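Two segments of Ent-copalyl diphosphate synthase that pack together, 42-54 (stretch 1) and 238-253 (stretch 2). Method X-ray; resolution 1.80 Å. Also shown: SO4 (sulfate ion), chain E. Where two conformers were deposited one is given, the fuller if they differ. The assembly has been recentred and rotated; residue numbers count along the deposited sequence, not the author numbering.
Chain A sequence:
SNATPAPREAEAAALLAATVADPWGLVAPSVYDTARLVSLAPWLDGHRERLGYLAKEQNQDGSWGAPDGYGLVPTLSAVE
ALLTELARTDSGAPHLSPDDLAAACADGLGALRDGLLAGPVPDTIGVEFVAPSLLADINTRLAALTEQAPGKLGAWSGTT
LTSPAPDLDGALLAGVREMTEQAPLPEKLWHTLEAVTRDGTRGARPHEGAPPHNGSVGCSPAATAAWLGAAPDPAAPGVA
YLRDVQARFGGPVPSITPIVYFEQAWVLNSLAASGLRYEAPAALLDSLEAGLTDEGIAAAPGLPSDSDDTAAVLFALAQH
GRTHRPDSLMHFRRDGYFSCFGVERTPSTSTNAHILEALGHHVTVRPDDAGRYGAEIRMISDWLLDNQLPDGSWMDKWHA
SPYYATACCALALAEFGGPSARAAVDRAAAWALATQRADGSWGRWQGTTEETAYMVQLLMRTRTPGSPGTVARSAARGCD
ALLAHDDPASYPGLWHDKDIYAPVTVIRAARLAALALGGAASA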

# COMPACT_ATOMS: atom_id res chain seq x y z
N PRO A 42 4.43 -10.19 -22.15
CA PRO A 42 3.90 -11.51 -22.50
C PRO A 42 5.02 -12.56 -22.60
O PRO A 42 4.73 -13.75 -22.53
N TRP A 43 6.27 -12.11 -22.72
CA TRP A 43 7.47 -13.01 -22.74
C TRP A 43 7.74 -13.70 -21.40
O TRP A 43 8.38 -14.74 -21.32
N LEU A 44 7.21 -13.12 -20.33
CA LEU A 44 7.52 -13.57 -18.99
C LEU A 44 6.76 -14.81 -18.58
O LEU A 44 5.56 -14.92 -18.84
N ASP A 45 7.46 -15.73 -17.91
CA ASP A 45 6.87 -16.95 -17.37
C ASP A 45 5.63 -16.62 -16.53
O ASP A 45 5.60 -15.59 -15.84
N GLY A 46 4.62 -17.48 -16.59
CA GLY A 46 3.40 -17.30 -15.78
C GLY A 46 2.36 -16.44 -16.47
O GLY A 46 1.38 -16.05 -15.85
N HIS A 47 2.51 -16.23 -17.78
CA HIS A 47 1.60 -15.35 -18.53
C HIS A 47 0.18 -15.93 -18.54
O HIS A 47 -0.79 -15.23 -18.24
N ARG A 48 0.05 -17.22 -18.84
CA ARG A 48 -1.27 -17.85 -18.81
C ARG A 48 -1.88 -17.84 -17.42
O ARG A 48 -3.08 -17.62 -17.27
N GLU A 49 -1.07 -18.03 -16.40
CA GLU A 49 -1.56 -17.97 -15.03
C GLU A 49 -2.11 -16.59 -14.70
O GLU A 49 -3.09 -16.47 -13.92
N ARG A 50 -1.47 -15.54 -15.24
CA ARG A 50 -1.91 -14.17 -15.00
C ARG A 50 -3.23 -13.90 -15.70
O ARG A 50 -4.12 -13.27 -15.14
N LEU A 51 -3.39 -14.40 -16.92
CA LEU A 51 -4.68 -14.31 -17.60
C LEU A 51 -5.76 -15.02 -16.81
O LEU A 51 -6.87 -14.48 -16.64
N GLY A 52 -5.42 -16.20 -16.26
CA GLY A 52 -6.34 -16.95 -15.42
C GLY A 52 -6.76 -16.16 -14.20
O GLY A 52 -7.94 -16.15 -13.84
N TYR A 53 -5.80 -15.49 -13.58
CA TYR A 53 -6.07 -14.68 -12.40
C TYR A 53 -7.03 -13.57 -12.71
O TYR A 53 -7.94 -13.27 -11.89
N LEU A 54 -6.80 -12.88 -13.83
CA LEU A 54 -7.70 -11.83 -14.26
C LEU A 54 -9.12 -12.38 -14.45
O LEU A 54 -10.07 -11.78 -13.99
N GLY A 238 16.75 -6.89 -14.35
CA GLY A 238 15.30 -6.64 -14.26
C GLY A 238 14.48 -7.85 -14.65
O GLY A 238 13.37 -8.05 -14.14
N VAL A 239 14.99 -8.64 -15.59
CA VAL A 239 14.33 -9.87 -15.97
C VAL A 239 14.30 -10.85 -14.81
O VAL A 239 13.28 -11.49 -14.58
N ALA A 240 15.40 -10.96 -14.05
CA ALA A 240 15.45 -11.84 -12.90
C ALA A 240 14.48 -11.39 -11.82
O ALA A 240 13.83 -12.21 -11.15
N TYR A 241 14.39 -10.07 -11.61
CA TYR A 241 13.41 -9.55 -10.65
C TYR A 241 11.98 -9.97 -11.03
O TYR A 241 11.26 -10.54 -10.21
N LEU A 242 11.59 -9.73 -12.28
CA LEU A 242 10.24 -10.10 -12.75
C LEU A 242 10.01 -11.61 -12.61
O LEU A 242 8.94 -12.04 -12.13
N ARG A 243 11.01 -12.41 -13.00
CA ARG A 243 10.89 -13.86 -12.85
C ARG A 243 10.70 -14.27 -11.40
O ARG A 243 9.83 -15.08 -11.08
N ASP A 244 11.51 -13.71 -10.51
CA ASP A 244 11.42 -14.05 -9.08
C ASP A 244 10.07 -13.68 -8.50
O ASP A 244 9.46 -14.44 -7.75
N VAL A 245 9.60 -12.48 -8.84
CA VAL A 245 8.36 -11.99 -8.25
C VAL A 245 7.18 -12.86 -8.68
O VAL A 245 6.39 -13.32 -7.85
N GLN A 246 7.07 -13.14 -9.98
CA GLN A 246 5.94 -13.91 -10.47
C GLN A 246 5.98 -15.35 -9.93
O GLN A 246 4.93 -15.93 -9.56
N ALA A 247 7.20 -15.90 -9.83
CA ALA A 247 7.39 -17.27 -9.34
C ALA A 247 6.92 -17.42 -7.92
O ALA A 247 6.32 -18.45 -7.55
N ARG A 248 7.11 -16.38 -7.12
CA ARG A 248 6.75 -16.43 -5.74
C ARG A 248 5.26 -16.72 -5.57
O ARG A 248 4.87 -17.42 -4.64
N PHE A 249 4.44 -16.22 -6.49
CA PHE A 249 2.99 -16.36 -6.38
C PHE A 249 2.34 -17.23 -7.43
O PHE A 249 1.11 -17.32 -7.49
N GLY A 250 3.15 -17.87 -8.25
CA GLY A 250 2.65 -18.69 -9.36
C GLY A 250 2.03 -17.92 -10.51
O GLY A 250 1.11 -18.43 -11.17
N GLY A 251 2.53 -16.71 -10.78
CA GLY A 251 2.10 -15.91 -11.95
C GLY A 251 1.70 -14.47 -11.61
O GLY A 251 2.30 -13.52 -12.10
N PRO A 252 0.64 -14.31 -10.80
CA PRO A 252 0.20 -12.97 -10.38
C PRO A 252 1.26 -12.26 -9.54
O PRO A 252 2.14 -12.93 -8.94
N VAL A 253 1.19 -10.93 -9.50
CA VAL A 253 2.22 -10.12 -8.85
C VAL A 253 1.58 -8.98 -8.05
O VAL A 253 0.48 -8.52 -8.40

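A loop that leads into a helix often packs in two registers at once, apolar side chains sealing the loop and a long polar side chain tying up its carbonyl groups. The two segments of this ent-copalyl diphosphate synthase, almost two hundred residues apart in sequence, illustrate the principle over 584 Å² of buried surface.

Pro42 stays out of reach, and the contact begins with Trp43. Its CA-to-CB bond runs sideways, but chi1 in p and chi2 near -97° bring the indole to the helix of stretch 2, where CZ3 lies 3.9 Å from Val239 CG1 and CZ2 lies 3.9 Å from Leu242 CD1. Leu44, t at chi1 and p at chi2, continues this apolar strip: its CD1 is 3.9 Å from Leu242 CB and 3.8 Å from CG of Arg243, whose aliphatic portion serves as packing surface.

Asp45 (m) points toward the helix without bonding to it directly. One water accepts from Asp45 N (3.2 Å) and Arg243 NE (3.1 Å); a second donates to Asp45 OD2 (3.2 Å) and accepts a weak bond from Gln246 NE2 (3.1 Å). Gln246, folded p,p, places OE1 3.1 Å from Asp45 O, a meeting of two acceptors and not a hydrogen bond.

Gly46, the N-cap residue, sits where a side chain would not fit: an ideal CB would fall 2.2 Å from Gln246 OE1, and the backbone angles themselves call for glycine. The exposed amides at the helix start instead hold a sulfate, probably from the crystallisation liquor. Gly46 N reaches O1 at 2.8 Å, His47 N reaches O2 at 3.2 Å, and Arg48 N and NE both reach O4 at 2.8 Å, while Arg48 NH1 adds O3 at 3.0 Å. His47 points away from stretch 2.

Glu49 starts toward stretch 2, its CB 3.3 Å from Gly250 O, but m and p torsions lead its carboxylate away. Beside it, an ideal CB on Gly251 would lie 2.6 Å from Glu49 CB, so the close approach depends on the absent side chain.

Arg50 (m,t,m) is the polar clasp. NH2 donates to Gly251 O at 2.9 Å and 171°, the one direct hydrogen bond between the stretches, and both NH1 and NH2 reach back to Asp45 O at 3.0 Å; NH1 also makes a weak bond to Leu44 O (3.0 Å). One guanidinium thus braces its own loop while gripping the other.

Tyr53 (t) closes the interface, laying a ring face against Pro252, whose CB stands 3.9 Å from the ring centroid in a CH-pi contact.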

# COMPACT_ATOMS: atom_id res chain seq x y z
CB PRO A 42 3.23 -11.27 -23.86
CG PRO A 42 3.94 -10.08 -24.41
CD PRO A 42 4.30 -9.23 -23.25
CB TRP A 43 8.72 -12.20 -23.18
CG TRP A 43 9.01 -11.03 -22.28
CD1 TRP A 43 8.65 -9.75 -22.50
CD2 TRP A 43 9.69 -11.05 -21.01
NE1 TRP A 43 9.04 -8.96 -21.45
CE2 TRP A 43 9.66 -9.74 -20.51
CE3 TRP A 43 10.29 -12.04 -20.24
CZ2 TRP A 43 10.25 -9.38 -19.30
CZ3 TRP A 43 10.85 -11.70 -19.02
CH2 TRP A 43 10.83 -10.38 -18.56
CB LEU A 44 7.17 -12.43 -18.00
CG LEU A 44 7.42 -12.67 -16.52
CD1 LEU A 44 8.88 -12.82 -16.20
CD2 LEU A 44 6.84 -11.49 -15.72
CB ASP A 45 7.90 -17.69 -16.49
CG ASP A 45 8.94 -18.50 -17.30
OD1 ASP A 45 8.76 -18.69 -18.52
OD2 ASP A 45 9.94 -18.94 -16.69
CB HIS A 47 2.14 -15.14 -19.95
CG HIS A 47 1.27 -14.30 -20.83
ND1 HIS A 47 1.18 -12.93 -20.72
CD2 HIS A 47 0.48 -14.63 -21.88
CE1 HIS A 47 0.36 -12.46 -21.63
NE2 HIS A 47 -0.06 -13.47 -22.36
CB ARG A 48 -1.21 -19.27 -19.38
CG ARG A 48 -1.03 -19.22 -20.89
CD ARG A 48 -0.67 -20.56 -21.49
NE ARG A 48 0.64 -21.03 -21.02
CZ ARG A 48 1.13 -22.25 -21.24
NH1 ARG A 48 2.33 -22.58 -20.77
NH2 ARG A 48 0.41 -23.14 -21.93
CB GLU A 49 -0.43 -18.34 -14.08
CG GLU A 49 -0.15 -19.84 -14.05
CD GLU A 49 0.74 -20.35 -15.19
OE1 GLU A 49 1.21 -19.61 -16.12
OE2 GLU A 49 0.98 -21.57 -15.15
CB ARG A 50 -0.84 -13.15 -15.41
CG ARG A 50 0.35 -13.16 -14.46
CD ARG A 50 1.32 -11.99 -14.70
NE ARG A 50 2.19 -12.29 -15.84
CZ ARG A 50 3.25 -13.10 -15.81
NH1 ARG A 50 3.93 -13.33 -16.95
NH2 ARG A 50 3.64 -13.70 -14.70
CB LEU A 51 -4.58 -14.89 -19.03
CG LEU A 51 -3.81 -14.03 -20.02
CD1 LEU A 51 -3.42 -14.81 -21.27
CD2 LEU A 51 -4.63 -12.81 -20.38
CB TYR A 53 -4.74 -14.17 -11.85
CG TYR A 53 -4.82 -13.25 -10.66
CD1 TYR A 53 -4.80 -13.75 -9.36
CD2 TYR A 53 -4.88 -11.90 -10.84
CE1 TYR A 53 -4.85 -12.89 -8.25
CE2 TYR A 53 -4.90 -11.04 -9.73
CZ TYR A 53 -4.90 -11.56 -8.45
OH TYR A 53 -4.95 -10.71 -7.36
CB LEU A 54 -7.23 -11.14 -15.54
CG LEU A 54 -5.90 -10.38 -15.43
CD1 LEU A 54 -5.54 -9.74 -16.76
CD2 LEU A 54 -5.94 -9.32 -14.32
CB VAL A 239 14.98 -10.50 -17.23
CG1 VAL A 239 14.41 -11.89 -17.48
CG2 VAL A 239 14.72 -9.61 -18.44
CB ALA A 240 16.86 -11.89 -12.33
CB TYR A 241 13.54 -8.06 -10.57
CG TYR A 241 12.41 -7.31 -9.89
CD1 TYR A 241 12.32 -7.24 -8.51
CD2 TYR A 241 11.48 -6.60 -10.66
CE1 TYR A 241 11.27 -6.51 -7.89
CE2 TYR A 241 10.48 -5.86 -10.06
CZ TYR A 241 10.37 -5.82 -8.70
OH TYR A 241 9.37 -5.05 -8.16
CB LEU A 242 10.00 -9.64 -14.19
CG LEU A 242 9.85 -8.13 -14.33
CD1 LEU A 242 9.64 -7.75 -15.79
CD2 LEU A 242 8.69 -7.63 -13.47
CB ARG A 243 12.10 -14.58 -13.47
CG ARG A 243 12.12 -14.46 -14.99
CD ARG A 243 13.44 -14.92 -15.61
NE ARG A 243 13.35 -15.09 -17.06
CZ ARG A 243 14.37 -15.36 -17.87
NH1 ARG A 243 15.61 -15.50 -17.41
NH2 ARG A 243 14.15 -15.48 -19.17
CB ASP A 244 12.51 -13.36 -8.28
CG ASP A 244 13.89 -13.97 -8.48
OD1 ASP A 244 13.98 -15.14 -8.94
OD2 ASP A 244 14.88 -13.27 -8.17
CB VAL A 245 8.13 -10.51 -8.60
CG1 VAL A 245 6.74 -10.06 -8.18
CG2 VAL A 245 9.20 -9.64 -7.96
CB GLN A 246 5.82 -13.84 -12.01
CG GLN A 246 6.82 -14.66 -12.81
CD GLN A 246 6.47 -16.14 -12.86
OE1 GLN A 246 5.31 -16.53 -12.85
NE2 GLN A 246 7.50 -16.98 -12.93
CB ALA A 247 8.85 -17.67 -9.47
CB ARG A 248 7.11 -15.11 -5.05
CG ARG A 248 6.84 -15.13 -3.56
CD ARG A 248 7.41 -13.91 -2.88
NE ARG A 248 7.28 -14.01 -1.43
CZ ARG A 248 7.48 -13.00 -0.60
NH1 ARG A 248 7.77 -11.78 -1.06
NH2 ARG A 248 7.36 -13.19 0.70
CB PHE A 249 2.34 -14.97 -6.41
CG PHE A 249 2.87 -14.07 -5.34
CD1 PHE A 249 2.49 -14.28 -4.02
CD2 PHE A 249 3.84 -13.12 -5.63
CE1 PHE A 249 2.99 -13.47 -3.00
CE2 PHE A 249 4.34 -12.31 -4.62
CZ PHE A 249 3.92 -12.50 -3.30
CB PRO A 252 -1.07 -13.24 -9.58
CG PRO A 252 -1.51 -14.62 -9.95
CD PRO A 252 -0.27 -15.37 -10.31
CB VAL A 253 3.21 -9.57 -9.89
CG1 VAL A 253 3.97 -10.70 -10.57
CG2 VAL A 253 2.49 -8.73 -10.93
S SO4 E . 3.52 -19.07 -19.64
O1 SO4 E . 3.68 -19.58 -18.23
O2 SO4 E . 4.33 -17.84 -19.79
O3 SO4 E . 4.03 -20.12 -20.54
O4 SO4 E . 2.07 -18.89 -19.87
O HOH W 1 10.60 -15.72 -18.30
O HOH W 2 10.43 -17.72 -13.78